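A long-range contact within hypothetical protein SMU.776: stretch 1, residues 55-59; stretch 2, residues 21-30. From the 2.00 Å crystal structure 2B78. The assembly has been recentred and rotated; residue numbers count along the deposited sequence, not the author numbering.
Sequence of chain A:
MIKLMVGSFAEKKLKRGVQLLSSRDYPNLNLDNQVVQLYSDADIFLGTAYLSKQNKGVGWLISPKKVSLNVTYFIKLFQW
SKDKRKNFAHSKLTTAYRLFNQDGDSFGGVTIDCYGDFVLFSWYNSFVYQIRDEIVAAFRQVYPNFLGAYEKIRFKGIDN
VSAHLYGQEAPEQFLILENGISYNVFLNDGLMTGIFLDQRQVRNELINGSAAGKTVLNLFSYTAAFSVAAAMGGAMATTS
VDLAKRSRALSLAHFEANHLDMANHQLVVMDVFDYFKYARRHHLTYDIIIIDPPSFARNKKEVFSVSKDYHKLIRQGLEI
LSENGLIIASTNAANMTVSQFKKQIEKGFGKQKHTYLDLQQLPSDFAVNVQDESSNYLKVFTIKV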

# COMPACT_ATOMS: atom_id res chain seq x y z
N ASN A 55 12.36 9.47 0.11
CA ASN A 55 12.16 9.25 1.54
C ASN A 55 13.51 9.03 2.22
O ASN A 55 14.34 9.93 2.23
CB ASN A 55 11.24 8.04 1.76
CG ASN A 55 9.86 8.25 1.17
OD1 ASN A 55 9.17 9.22 1.50
ND2 ASN A 55 9.44 7.34 0.30
N LYS A 56 13.74 7.85 2.77
CA LYS A 56 15.01 7.57 3.45
C LYS A 56 16.05 6.98 2.50
O LYS A 56 17.13 6.57 2.93
CB LYS A 56 14.78 6.61 4.62
CG LYS A 56 14.02 7.25 5.78
CD LYS A 56 14.75 8.48 6.30
CE LYS A 56 13.97 9.18 7.41
NZ LYS A 56 14.68 10.40 7.89
N GLY A 57 15.71 6.93 1.22
CA GLY A 57 16.64 6.38 0.25
C GLY A 57 17.29 7.45 -0.61
O GLY A 57 16.76 8.55 -0.75
N VAL A 58 18.46 7.13 -1.16
CA VAL A 58 19.20 8.04 -2.02
C VAL A 58 19.29 7.45 -3.43
O VAL A 58 19.86 8.06 -4.34
CB VAL A 58 20.64 8.27 -1.49
CG1 VAL A 58 20.60 9.11 -0.22
CG2 VAL A 58 21.31 6.93 -1.21
N GLY A 59 18.71 6.27 -3.61
CA GLY A 59 18.74 5.64 -4.92
C GLY A 59 18.42 4.16 -4.90
O GLY A 59 18.01 3.61 -3.87
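Stretch 2 (21-30) LSSRDYPNLN

The most unusual feature of this contact is G59, whose phi/psi of 163/-170° would jam a CB against the carbonyl oxygen of V58, and whose ideal CB would also lie 3.0 Å from L21 CD1; the leucine side chain fills the space that glycine leaves free. The strand of stretch 2, L21 and S22, runs antiparallel to G57-G59. Stretch 2 then turns through a short 3-10 segment at S23, R24 and D25, and continues as loop to N30. G57 and S22 form a non-hydrogen-bonded pair, their CA atoms 4.6 Å apart, with the CB of S22 pointing away from stretch 1. Three backbone hydrogen bonds tie the two stretches: L21 N to G59 O at 2.9 Å, V58 N to L21 O at 2.9 Å and nearly straight (170°), and S23 N to K56 O at 3.0 Å. Between the last two, G57 CA comes within 3.3 Å of L21 O, a CA-H...O approach. The chain of stretch 1 turns a corner at V58, and the side chain there (chi1 m) points toward stretch 2, which covers 97 Å² of the residue. V58 CG2 packs 3.8 Å from L21 CB and 4.0 Å from Y26 CD2, meeting the tyrosine ring obliquely; V58 CG1 lies 3.8 Å from S23 CA, and V58 CB is 4.1 Å from L29 CD2. Contacts with V58 thus come from residues spread along stretch 2, whose turn after the strand is closed by D25 N bonding to S22 O at 2.9 Å and Y26 N to S23 O at 2.8 Å. At the K56 end, a water accepts from R24 N (3.0 Å from its oxygen) and donates to K56 O (3.1 Å), bridging the two backbones. In all, 365 Å² is buried, summed over both sides.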

# COMPACT_ATOMS: atom_id res chain seq x y z
N LEU A 21 19.14 1.88 -1.78
CA LEU A 21 20.36 2.53 -1.31
C LEU A 21 19.94 3.44 -0.15
O LEU A 21 19.33 4.49 -0.37
CB LEU A 21 20.98 3.37 -2.43
CG LEU A 21 21.26 2.60 -3.73
CD1 LEU A 21 21.80 3.55 -4.78
CD2 LEU A 21 22.25 1.48 -3.47
N SER A 22 20.24 3.02 1.07
CA SER A 22 19.85 3.80 2.24
C SER A 22 20.73 5.01 2.49
O SER A 22 21.95 4.95 2.38
CB SER A 22 19.84 2.92 3.50
OG SER A 22 18.72 2.05 3.49
N SER A 23 20.09 6.13 2.82
CA SER A 23 20.80 7.36 3.10
C SER A 23 21.85 7.08 4.17
O SER A 23 23.01 7.47 4.05
CB SER A 23 19.82 8.42 3.59
OG SER A 23 20.48 9.66 3.77
N ARG A 24 21.43 6.37 5.21
CA ARG A 24 22.31 6.03 6.33
C ARG A 24 23.60 5.34 5.92
O ARG A 24 24.61 5.45 6.61
CB ARG A 24 21.57 5.14 7.33
CG ARG A 24 22.26 5.02 8.67
CD ARG A 24 21.97 6.24 9.52
NE ARG A 24 20.53 6.39 9.71
CZ ARG A 24 19.95 7.44 10.29
NH1 ARG A 24 20.69 8.45 10.74
NH2 ARG A 24 18.63 7.48 10.42
N ASP A 25 23.57 4.64 4.79
CA ASP A 25 24.75 3.92 4.32
C ASP A 25 25.54 4.68 3.25
O ASP A 25 26.54 4.17 2.72
CB ASP A 25 24.34 2.55 3.78
CG ASP A 25 23.43 1.79 4.74
OD1 ASP A 25 23.50 2.02 5.96
OD2 ASP A 25 22.65 0.93 4.27
N TYR A 26 25.09 5.90 2.94
CA TYR A 26 25.74 6.77 1.96
C TYR A 26 25.71 8.19 2.53
O TYR A 26 25.22 9.12 1.89
CB TYR A 26 24.98 6.72 0.63
CG TYR A 26 25.04 5.37 -0.06
CD1 TYR A 26 26.09 5.04 -0.91
CD2 TYR A 26 24.07 4.40 0.18
CE1 TYR A 26 26.19 3.78 -1.50
CE2 TYR A 26 24.15 3.13 -0.40
CZ TYR A 26 25.21 2.83 -1.24
OH TYR A 26 25.31 1.56 -1.79
N PRO A 27 26.25 8.37 3.75
CA PRO A 27 26.32 9.63 4.50
C PRO A 27 26.75 10.91 3.79
O PRO A 27 26.02 11.91 3.79
CB PRO A 27 27.25 9.28 5.67
CG PRO A 27 28.14 8.24 5.09
CD PRO A 27 27.15 7.37 4.35
N ASN A 28 27.94 10.90 3.18
CA ASN A 28 28.44 12.08 2.50
C ASN A 28 28.38 11.98 0.99
O ASN A 28 29.41 11.99 0.31
CB ASN A 28 29.88 12.35 2.95
CG ASN A 28 29.99 12.50 4.45
OD1 ASN A 28 30.08 11.51 5.18
ND2 ASN A 28 29.97 13.74 4.92
N LEU A 29 27.17 11.90 0.45
CA LEU A 29 26.99 11.79 -1.00
C LEU A 29 26.72 13.18 -1.59
O LEU A 29 25.82 13.88 -1.15
CB LEU A 29 25.83 10.84 -1.29
CG LEU A 29 25.59 10.34 -2.73
CD1 LEU A 29 26.85 9.68 -3.28
CD2 LEU A 29 24.42 9.36 -2.73
N ASN A 30 27.52 13.58 -2.58
CA ASN A 30 27.35 14.90 -3.20
C ASN A 30 26.69 14.78 -4.56
O ASN A 30 26.47 15.78 -5.24
CB ASN A 30 28.70 15.60 -3.39
CG ASN A 30 29.59 15.50 -2.18
OD1 ASN A 30 29.16 15.78 -1.05
ND2 ASN A 30 30.84 15.12 -2.39
O HOH W 1 18.54 5.74 5.60